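Local coordinates for protein Two-component system sensor histidine kinase (Bacteroides thetaiotaomicron, PDB 3OTT) that probably senses saccharides through its extracellular beta-propeller and beta-sandwich region and relays the signal by histidine phosphorylation to a DNA-binding output, at residues B[693-698]-B[720-725]; B[663-668]-B[740-745]; B[673-678]-B[711-716]. All coordinates share one frame; numbering follows the deposited sequence.

Interaction 1 of 3, residues B[693-698]-B[720-725]; sequences YRLEGM and GNYQLI
Arg694, Leu695 and Glu696 pair antiparallel with Ile725, Leu724 and Gln723, the two strand axes approaching to 4.5 Å at 163°. Arg694 and Ile725 bond in both directions; the return bond, Ile725 N to Arg694 O, is nearly straight (2.9 Å, 176°). Glu696 and Gln723 form the second hydrogen-bonded pair, with Glu696 N 2.8 Å from Gln723 O. On the inner face, Leu695 has CG anti to its backbone N (chi1 -178°), and its CD1 meets Tyr722 CB at 3.5 Å while CD2 lies oblique to the ring. The carbonyl oxygens of Glu696 and Gly697 sit at the edge of that ring, whose hydroxyl bonds to Ser718 O. Gly697 suits this place: at its positive phi a CB would be pressed against Glu696 O and run into the Tyr722 ring. On the other face, Arg694 CG runs beside Ile725 CB at 4.1 Å, and Glu696 CG touches Ile725 CD1. Arg694 NE forms a salt bridge with Glu696 OE2, its hydrogen bond long and weak (3.4 Å), and Arg694 has a cation-pi contact with Trp702. The pair is thus two-sided: leucines and a tyrosine turn into the beta-sandwich of the Y_Y_Y domain, whereas methylenes and charged ends share the partly exposed face.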
loop_
_atom_site.group_PDB
_atom_site.type_symbol
_atom_site.label_atom_id
_atom_site.label_comp_id
_atom_site.label_asym_id
_atom_site.label_seq_id
_atom_site.Cartn_x
_atom_site.Cartn_y
_atom_site.Cartn_z
ATOM N N TYR B 693 -34.406 -12.471 -15.210
ATOM C CA TYR B 693 -35.030 -11.296 -14.619
ATOM C C TYR B 693 -36.446 -11.599 -14.239
ATOM O O TYR B 693 -37.084 -12.506 -14.821
ATOM C CB TYR B 693 -34.990 -10.100 -15.586
ATOM C CG TYR B 693 -35.853 -10.211 -16.827
ATOM C CD1 TYR B 693 -35.403 -10.884 -17.957
ATOM C CD2 TYR B 693 -37.098 -9.616 -16.874
ATOM C CE1 TYR B 693 -36.195 -10.990 -19.108
ATOM C CE2 TYR B 693 -37.928 -9.718 -18.014
ATOM C CZ TYR B 693 -37.472 -10.398 -19.116
ATOM O OH TYR B 693 -38.264 -10.482 -20.218
ATOM N N ARG B 694 -36.969 -10.814 -13.308
ATOM C CA ARG B 694 -38.374 -10.908 -12.928
ATOM C C ARG B 694 -38.819 -9.566 -12.364
ATOM O O ARG B 694 -38.004 -8.833 -11.779
ATOM C CB ARG B 694 -38.589 -12.023 -11.897
ATOM C CG ARG B 694 -37.862 -11.791 -10.591
ATOM C CD ARG B 694 -37.728 -13.099 -9.817
ATOM N NE ARG B 694 -39.010 -13.529 -9.246
ATOM C CZ ARG B 694 -39.337 -14.799 -9.033
ATOM N NH1 ARG B 694 -38.485 -15.782 -9.334
ATOM N NH2 ARG B 694 -40.513 -15.095 -8.517
ATOM N N LEU B 695 -40.098 -9.233 -12.542
ATOM C CA LEU B 695 -40.602 -8.019 -11.945
ATOM C C LEU B 695 -41.583 -8.341 -10.804
ATOM O O LEU B 695 -42.715 -8.699 -11.069
ATOM C CB LEU B 695 -41.238 -7.104 -13.034
ATOM C CG LEU B 695 -41.786 -5.734 -12.602
ATOM C CD1 LEU B 695 -40.659 -4.876 -12.107
ATOM C CD2 LEU B 695 -42.590 -4.997 -13.689
ATOM N N GLU B 696 -41.146 -8.207 -9.558
ATOM C CA GLU B 696 -42.015 -8.410 -8.405
ATOM C C GLU B 696 -43.227 -7.496 -8.460
ATOM O O GLU B 696 -43.087 -6.301 -8.647
ATOM C CB GLU B 696 -41.287 -8.208 -7.070
ATOM C CG GLU B 696 -40.427 -9.402 -6.624
ATOM C CD GLU B 696 -41.253 -10.696 -6.438
ATOM O OE1 GLU B 696 -42.392 -10.641 -5.865
ATOM O OE2 GLU B 696 -40.752 -11.762 -6.896
ATOM N N GLY B 697 -44.412 -8.091 -8.326
ATOM C CA GLY B 697 -45.679 -7.369 -8.464
ATOM C C GLY B 697 -46.356 -7.679 -9.801
ATOM O O GLY B 697 -47.477 -7.219 -10.076
ATOM N N MET B 698 -45.673 -8.482 -10.618
ATOM C CA MET B 698 -46.101 -8.753 -11.983
ATOM C C MET B 698 -45.792 -10.203 -12.221
ATOM O O MET B 698 -46.714 -11.003 -12.336
ATOM C CB MET B 698 -45.388 -7.824 -12.974
ATOM C CG MET B 698 -45.661 -8.063 -14.477
ATOM S SD MET B 698 -47.398 -7.901 -14.889
ATOM C CE MET B 698 -47.679 -6.141 -14.577
ATOM N N GLY B 720 -48.762 1.403 -9.052
ATOM C CA GLY B 720 -48.367 0.505 -7.992
ATOM C C GLY B 720 -46.834 0.427 -7.842
ATOM O O GLY B 720 -46.066 1.155 -8.499
ATOM N N ASN B 721 -46.430 -0.470 -6.953
ATOM C CA ASN B 721 -45.075 -0.737 -6.606
ATOM C C ASN B 721 -44.606 -2.035 -7.237
ATOM O O ASN B 721 -45.313 -3.052 -7.184
ATOM C CB ASN B 721 -44.986 -0.827 -5.097
ATOM C CG ASN B 721 -45.119 0.541 -4.429
ATOM O OD1 ASN B 721 -44.243 1.386 -4.547
ATOM N ND2 ASN B 721 -46.186 0.745 -3.697
ATOM N N TYR B 722 -43.424 -1.989 -7.838
ATOM C CA TYR B 722 -42.770 -3.160 -8.447
ATOM C C TYR B 722 -41.301 -3.147 -8.025
ATOM O O TYR B 722 -40.809 -2.132 -7.490
ATOM C CB TYR B 722 -42.863 -3.142 -9.984
ATOM C CG TYR B 722 -44.250 -2.937 -10.500
ATOM C CD1 TYR B 722 -44.715 -1.655 -10.845
ATOM C CD2 TYR B 722 -45.114 -4.015 -10.653
ATOM C CE1 TYR B 722 -46.000 -1.469 -11.313
ATOM C CE2 TYR B 722 -46.407 -3.840 -11.131
ATOM C CZ TYR B 722 -46.828 -2.574 -11.445
ATOM O OH TYR B 722 -48.089 -2.418 -11.898
ATOM N N GLN B 723 -40.622 -4.262 -8.250
ATOM C CA GLN B 723 -39.188 -4.367 -7.967
ATOM C C GLN B 723 -38.623 -5.246 -9.078
ATOM O O GLN B 723 -39.045 -6.383 -9.211
ATOM C CB GLN B 723 -38.949 -4.988 -6.573
ATOM C CG GLN B 723 -37.506 -5.166 -6.217
ATOM C CD GLN B 723 -37.295 -5.831 -4.864
ATOM O OE1 GLN B 723 -37.478 -7.039 -4.726
ATOM N NE2 GLN B 723 -36.865 -5.048 -3.864
ATOM N N LEU B 724 -37.697 -4.703 -9.872
ATOM C CA LEU B 724 -37.046 -5.452 -10.911
ATOM C C LEU B 724 -35.817 -6.160 -10.325
ATOM O O LEU B 724 -34.918 -5.525 -9.751
ATOM C CB LEU B 724 -36.529 -4.468 -11.924
ATOM C CG LEU B 724 -36.468 -4.720 -13.401
ATOM C CD1 LEU B 724 -35.276 -3.962 -13.973
ATOM C CD2 LEU B 724 -36.571 -6.185 -13.858
ATOM N N ILE B 725 -35.755 -7.467 -10.499
ATOM C CA ILE B 725 -34.619 -8.212 -10.012
ATOM C C ILE B 725 -33.888 -8.844 -11.196
ATOM O O ILE B 725 -34.501 -9.529 -12.016
ATOM C CB ILE B 725 -35.053 -9.262 -8.977
ATOM C CG1 ILE B 725 -35.779 -8.568 -7.803
ATOM C CG2 ILE B 725 -33.866 -10.108 -8.497
ATOM C CD1 ILE B 725 -36.561 -9.576 -6.855
#

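Interaction 2 of 3, residues B[663-668]-B[740-745]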
loop_
_atom_site.group_PDB
_atom_site.type_symbol
_atom_site.label_atom_id
_atom_site.label_comp_id
_atom_site.label_asym_id
_atom_site.label_seq_id
_atom_site.Cartn_x
_atom_site.Cartn_y
_atom_site.Cartn_z
ATOM N N ASN B 663 -31.535 3.245 -6.855
ATOM C CA ASN B 663 -32.135 2.058 -6.286
ATOM C C ASN B 663 -33.689 2.136 -6.384
ATOM O O ASN B 663 -34.394 1.135 -6.189
ATOM C CB ASN B 663 -31.709 1.977 -4.796
ATOM C CG ASN B 663 -30.140 1.940 -4.597
ATOM O OD1 ASN B 663 -29.587 2.642 -3.718
ATOM N ND2 ASN B 663 -29.442 1.116 -5.397
ATOM N N SER B 664 -34.212 3.335 -6.653
ATOM C CA SER B 664 -35.647 3.613 -6.557
ATOM C C SER B 664 -36.054 4.668 -7.555
ATOM O O SER B 664 -35.547 5.801 -7.537
ATOM C CB SER B 664 -36.020 4.117 -5.171
ATOM O OG SER B 664 -36.114 3.046 -4.250
ATOM N N ILE B 665 -36.972 4.293 -8.423
ATOM C CA ILE B 665 -37.534 5.245 -9.356
ATOM C C ILE B 665 -39.056 5.476 -9.162
ATOM O O ILE B 665 -39.817 4.525 -8.865
ATOM C CB ILE B 665 -37.146 4.874 -10.808
ATOM C CG1 ILE B 665 -37.308 6.068 -11.715
ATOM C CG2 ILE B 665 -37.851 3.648 -11.344
ATOM C CD1 ILE B 665 -36.665 5.848 -13.057
ATOM N N LYS B 666 -39.458 6.741 -9.300
ATOM C CA LYS B 666 -40.858 7.175 -9.255
ATOM C C LYS B 666 -41.316 7.692 -10.609
ATOM O O LYS B 666 -40.760 8.655 -11.079
ATOM C CB LYS B 666 -41.036 8.279 -8.198
ATOM C CG LYS B 666 -41.447 7.757 -6.832
ATOM C CD LYS B 666 -42.028 8.877 -5.954
ATOM C CE LYS B 666 -41.253 8.902 -4.598
ATOM N NZ LYS B 666 -41.547 10.043 -3.635
ATOM N N LEU B 667 -42.315 7.050 -11.224
ATOM C CA LEU B 667 -42.794 7.401 -12.559
ATOM C C LEU B 667 -44.278 7.783 -12.576
ATOM O O LEU B 667 -45.081 7.293 -11.749
ATOM C CB LEU B 667 -42.579 6.241 -13.535
ATOM C CG LEU B 667 -41.089 5.823 -13.747
ATOM C CD1 LEU B 667 -40.980 4.560 -14.507
ATOM C CD2 LEU B 667 -40.278 6.886 -14.438
ATOM N N LYS B 668 -44.652 8.635 -13.530
ATOM C CA LYS B 668 -46.049 8.919 -13.736
ATOM C C LYS B 668 -46.835 7.739 -14.342
ATOM O O LYS B 668 -46.248 6.788 -14.912
ATOM C CB LYS B 668 -46.194 10.194 -14.577
ATOM C CG LYS B 668 -45.652 11.445 -13.870
ATOM C CD LYS B 668 -45.570 12.607 -14.832
ATOM C CE LYS B 668 -44.806 13.782 -14.243
ATOM N NZ LYS B 668 -43.774 14.352 -15.221
ATOM N N HIS B 740 -29.084 -7.516 -9.120
ATOM C CA HIS B 740 -29.392 -6.098 -9.150
ATOM C C HIS B 740 -30.889 -5.893 -8.897
ATOM O O HIS B 740 -31.714 -6.522 -9.539
ATOM C CB HIS B 740 -29.043 -5.494 -10.496
ATOM C CG HIS B 740 -29.011 -4.006 -10.484
ATOM N ND1 HIS B 740 -27.947 -3.295 -9.977
ATOM C CD2 HIS B 740 -29.901 -3.090 -10.929
ATOM C CE1 HIS B 740 -28.188 -2.003 -10.104
ATOM N NE2 HIS B 740 -29.359 -1.851 -10.693
ATOM N N ILE B 741 -31.187 -4.993 -7.965
ATOM C CA ILE B 741 -32.561 -4.658 -7.552
ATOM C C ILE B 741 -32.874 -3.188 -7.857
ATOM O O ILE B 741 -32.081 -2.315 -7.553
ATOM C CB ILE B 741 -32.726 -4.968 -6.047
ATOM C CG1 ILE B 741 -32.922 -6.477 -5.851
ATOM C CG2 ILE B 741 -33.850 -4.161 -5.423
ATOM C CD1 ILE B 741 -32.395 -6.995 -4.539
ATOM N N LEU B 742 -33.989 -2.932 -8.536
ATOM C CA LEU B 742 -34.484 -1.564 -8.772
ATOM C C LEU B 742 -35.903 -1.492 -8.297
ATOM O O LEU B 742 -36.717 -2.207 -8.846
ATOM C CB LEU B 742 -34.490 -1.230 -10.278
ATOM C CG LEU B 742 -35.030 0.178 -10.624
ATOM C CD1 LEU B 742 -34.241 1.357 -10.014
ATOM C CD2 LEU B 742 -35.239 0.341 -12.099
ATOM N N ASN B 743 -36.233 -0.671 -7.296
ATOM C CA ASN B 743 -37.674 -0.487 -6.944
ATOM C C ASN B 743 -38.308 0.549 -7.855
ATOM O O ASN B 743 -37.761 1.629 -8.057
ATOM C CB ASN B 743 -37.887 -0.077 -5.505
ATOM C CG ASN B 743 -37.167 -0.976 -4.532
ATOM O OD1 ASN B 743 -37.538 -2.129 -4.348
ATOM N ND2 ASN B 743 -36.093 -0.460 -3.932
ATOM N N ILE B 744 -39.414 0.186 -8.446
ATOM C CA ILE B 744 -40.187 1.057 -9.329
ATOM C C ILE B 744 -41.556 1.437 -8.750
ATOM O O ILE B 744 -42.337 0.555 -8.368
ATOM C CB ILE B 744 -40.381 0.369 -10.701
ATOM C CG1 ILE B 744 -38.975 -0.046 -11.320
ATOM C CG2 ILE B 744 -41.090 1.328 -11.643
ATOM C CD1 ILE B 744 -39.095 -1.124 -12.457
ATOM N N ARG B 745 -41.859 2.732 -8.666
ATOM C CA ARG B 745 -43.174 3.164 -8.283
ATOM C C ARG B 745 -43.847 3.839 -9.488
ATOM O O ARG B 745 -43.297 4.800 -10.065
ATOM C CB ARG B 745 -43.122 4.083 -7.078
ATOM C CG ARG B 745 -44.500 4.434 -6.550
ATOM C CD ARG B 745 -44.467 5.444 -5.389
ATOM N NE ARG B 745 -45.817 5.708 -4.873
ATOM C CZ ARG B 745 -46.162 6.685 -4.020
ATOM N NH1 ARG B 745 -45.249 7.545 -3.546
ATOM N NH2 ARG B 745 -47.447 6.802 -3.642
#
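Ile665 and Ile744 stand side by side on neighbouring parallel strands, pointing the same way into the interior of the beta-sandwich. From Ile665 CB, the CG2 branch lies between the backbone N and carbonyl carbon and does the touching: it meets Ile744 CG1 and Asn743 O, each at 3.9 Å, touches Ile744 CG2 and, more loosely, Leu742 CD2. The other branch, CG1, is anti to the backbone N (chi1 -161°) and carries CD1 onward; beyond the two strands the side chain packs on Pro657 and Leu641. A branched aliphatic chain suits this place, since one branch packs on the neighbouring strand while the other extends into the core. Leu667 continues the row, its CD1 approaching Ile744 CG2.

The backbone ladder is regular. Asn743 N bonds to Asn663 O, Ile665 N to Asn743 O, Arg745 N to Ile665 O at 2.7 Å and Leu667 N to Arg745 O at 2.7 Å, the last with an N-H...O angle of 169°. Asn663 O is also met by Asn743 ND2, a weak bond of 3.2 Å bent to 122°, while Asn743 OD1 accepts from Gln723 NE2. The Asn743 amide thereby bridges, weakly on one side, between the start of edge strand 664-667 and strand 720-728.

On the outer face Lys666 and Arg745 run alongside each other, Lys666 CG 4.0 Å from Arg745 CB. Their aliphatic parts pack, yet Lys666 NZ and Arg745 NH1 end 4.5 Å apart. Both residues are exposed, so solvent probably screens the repulsion between these like charges. The contact combines nearly straight backbone bonds with a buried aliphatic row; the cationic pair adds methylene packing at the surface.

Interaction 3 of 3, residues B[673-678]-B[711-716]; sequences NLSFEL and RITYSN
Glu677 OE2 and Arg711 NH2 form a salt bridge of 2.9 Å across a non-hydrogen-bonded pair, the carboxylate and guanidinium planes turned 42° apart. Arg711 has CG anti to its backbone N (chi1 170°) and bends at chi3, its CG and CD passing beside Ser675 CB. Tyr642 joins both partners: its hydroxyl bonds to Glu677 OE2 and its ring makes a cation-pi contact with Arg711. At the other end, Asn673 OD1 accepts from Asn716 N at 2.8 Å, the donor standing above the carboxamide plane; this bond extends the pairing into the loop. Between them, Leu674 with Tyr714 and Phe676 with Ile712 exchange antiparallel backbone bonds, the shortest from Ile712 N to Phe676 O at 2.7 Å. Small hydroxyl residues suit the close pair beside Arg711: Ser675 OG lies 3.2 Å from Thr713 OG1, a weak and unsettled hydrogen bond. The Ile712 carbonyl O lies at the edge of the Phe676 ring. On the opposite face the packing is apolar: Leu678 CD2 meets Ile712 CD1 at 3.7 Å, the chains crossing at about a right angle. In this C-terminal beta-sandwich of the extracellular region, strand 637-643 flanks 674-679, while Phe676, Leu678 and Ile712 pack against Leu724 and Ile726 of the facing sheet.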
loop_
_atom_site.group_PDB
_atom_site.type_symbol
_atom_site.label_atom_id
_atom_site.label_comp_id
_atom_site.label_asym_id
_atom_site.label_seq_id
_atom_site.Cartn_x
_atom_site.Cartn_y
_atom_site.Cartn_z
ATOM N N ASN B 673 -44.547 2.271 -20.067
ATOM C CA ASN B 673 -44.007 1.364 -21.072
ATOM C C ASN B 673 -42.493 1.538 -21.054
ATOM O O ASN B 673 -41.964 2.506 -21.570
ATOM C CB ASN B 673 -44.662 1.622 -22.439
ATOM C CG ASN B 673 -46.194 1.273 -22.431
ATOM O OD1 ASN B 673 -46.578 0.119 -22.582
ATOM N ND2 ASN B 673 -47.049 2.294 -22.256
ATOM N N LEU B 674 -41.826 0.604 -20.376
ATOM C CA LEU B 674 -40.457 0.748 -19.892
ATOM C C LEU B 674 -39.476 -0.271 -20.478
ATOM O O LEU B 674 -39.823 -1.455 -20.669
ATOM C CB LEU B 674 -40.431 0.601 -18.378
ATOM C CG LEU B 674 -41.406 1.439 -17.568
ATOM C CD1 LEU B 674 -41.107 1.185 -16.146
ATOM C CD2 LEU B 674 -41.268 2.963 -17.897
ATOM N N SER B 675 -38.274 0.203 -20.814
ATOM C CA SER B 675 -37.171 -0.706 -21.156
ATOM C C SER B 675 -35.933 -0.341 -20.390
ATOM O O SER B 675 -35.760 0.788 -19.997
ATOM C CB SER B 675 -36.853 -0.757 -22.642
ATOM O OG SER B 675 -37.877 -1.385 -23.327
ATOM N N PHE B 676 -35.095 -1.329 -20.189
ATOM C CA PHE B 676 -33.930 -1.256 -19.327
ATOM C C PHE B 676 -32.874 -2.022 -20.108
ATOM O O PHE B 676 -33.155 -3.164 -20.546
ATOM C CB PHE B 676 -34.201 -2.000 -17.999
ATOM C CG PHE B 676 -35.324 -1.400 -17.174
ATOM C CD1 PHE B 676 -36.630 -1.865 -17.295
ATOM C CD2 PHE B 676 -35.086 -0.344 -16.316
ATOM C CE1 PHE B 676 -37.717 -1.272 -16.524
ATOM C CE2 PHE B 676 -36.142 0.211 -15.549
ATOM C CZ PHE B 676 -37.468 -0.263 -15.687
ATOM N N GLU B 677 -31.697 -1.422 -20.299
ATOM C CA GLU B 677 -30.520 -2.175 -20.726
ATOM C C GLU B 677 -29.668 -2.431 -19.522
ATOM O O GLU B 677 -29.559 -1.597 -18.656
ATOM C CB GLU B 677 -29.706 -1.427 -21.783
ATOM C CG GLU B 677 -30.456 -1.366 -23.089
ATOM C CD GLU B 677 -29.789 -0.494 -24.111
ATOM O OE1 GLU B 677 -28.674 0.024 -23.840
ATOM O OE2 GLU B 677 -30.400 -0.314 -25.186
ATOM N N LEU B 678 -29.018 -3.573 -19.517
ATOM C CA LEU B 678 -28.232 -4.033 -18.369
ATOM C C LEU B 678 -26.834 -4.400 -18.885
ATOM O O LEU B 678 -26.682 -4.789 -20.046
ATOM C CB LEU B 678 -28.920 -5.263 -17.717
ATOM C CG LEU B 678 -28.927 -6.561 -18.533
ATOM C CD1 LEU B 678 -27.696 -7.451 -18.247
ATOM C CD2 LEU B 678 -30.162 -7.348 -18.251
ATOM N N ARG B 711 -31.602 -6.244 -23.190
ATOM C CA ARG B 711 -32.699 -5.303 -22.963
ATOM C C ARG B 711 -33.974 -5.975 -22.366
ATOM O O ARG B 711 -34.428 -6.954 -22.840
ATOM C CB ARG B 711 -33.040 -4.503 -24.235
ATOM C CG ARG B 711 -34.323 -3.720 -24.050
ATOM C CD ARG B 711 -34.757 -2.968 -25.249
ATOM N NE ARG B 711 -33.657 -2.155 -25.739
ATOM C CZ ARG B 711 -33.826 -1.051 -26.440
ATOM N NH1 ARG B 711 -35.055 -0.612 -26.667
ATOM N NH2 ARG B 711 -32.760 -0.378 -26.881
ATOM N N ILE B 712 -34.528 -5.381 -21.343
ATOM C CA ILE B 712 -35.656 -5.927 -20.631
ATOM C C ILE B 712 -36.845 -4.976 -20.824
ATOM O O ILE B 712 -36.714 -3.800 -20.567
ATOM C CB ILE B 712 -35.337 -6.054 -19.147
ATOM C CG1 ILE B 712 -34.314 -7.190 -18.933
ATOM C CG2 ILE B 712 -36.652 -6.275 -18.277
ATOM C CD1 ILE B 712 -33.791 -7.242 -17.465
ATOM N N THR B 713 -37.979 -5.491 -21.307
ATOM C CA THR B 713 -39.098 -4.628 -21.640
ATOM C C THR B 713 -40.414 -5.066 -20.949
ATOM O O THR B 713 -40.804 -6.242 -20.988
ATOM C CB THR B 713 -39.244 -4.443 -23.196
ATOM O OG1 THR B 713 -40.271 -3.458 -23.498
ATOM C CG2 THR B 713 -39.668 -5.759 -23.871
ATOM N N TYR B 714 -41.095 -4.109 -20.332
ATOM C CA TYR B 714 -42.444 -4.343 -19.794
ATOM C C TYR B 714 -43.372 -3.324 -20.373
ATOM O O TYR B 714 -43.010 -2.179 -20.485
ATOM C CB TYR B 714 -42.437 -4.177 -18.282
ATOM C CG TYR B 714 -41.933 -5.385 -17.610
ATOM C CD1 TYR B 714 -40.593 -5.463 -17.227
ATOM C CD2 TYR B 714 -42.759 -6.490 -17.366
ATOM C CE1 TYR B 714 -40.062 -6.582 -16.643
ATOM C CE2 TYR B 714 -42.215 -7.664 -16.732
ATOM C CZ TYR B 714 -40.863 -7.681 -16.389
ATOM O OH TYR B 714 -40.253 -8.753 -15.773
ATOM N N SER B 715 -44.575 -3.729 -20.746
ATOM C CA SER B 715 -45.573 -2.765 -21.287
ATOM C C SER B 715 -46.857 -2.691 -20.426
ATOM O O SER B 715 -47.127 -3.601 -19.626
ATOM C CB SER B 715 -45.879 -3.138 -22.724
ATOM O OG SER B 715 -46.570 -4.365 -22.702
ATOM N N ASN B 716 -47.605 -1.583 -20.550
ATOM C CA ASN B 716 -48.870 -1.379 -19.859
ATOM C C ASN B 716 -48.866 -1.645 -18.357
ATOM O O ASN B 716 -49.796 -2.295 -17.843
ATOM C CB ASN B 716 -49.958 -2.277 -20.450
ATOM C CG ASN B 716 -50.030 -2.211 -21.926
ATOM O OD1 ASN B 716 -49.936 -3.241 -22.595
ATOM N ND2 ASN B 716 -50.223 -1.008 -22.462
#

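Overall arrangement
Of the strands joined here, 664-667 comes first, after the propeller blades, and strand 674-679 follows it into the other sheet. Strand 691-696 then returns to the first sheet, strand 711-714 pairs back on 674-679 and closes interaction 3, and strand 720-728 pairs on 691-696 to close interaction 1. These two loops cross, since their segments alternate along the chain. Strand 740-746 finally reaches 664-667, so interaction 2 closes a long loop enclosing both. Interactions 1 and 2 share one five-stranded sheet through the bonded neighbours 720-728 and 740-746. Interaction 3 belongs to the facing four-stranded sheet; between the sheets Phe676 meets Leu742 and Ile744, and Ile712 meets Tyr693.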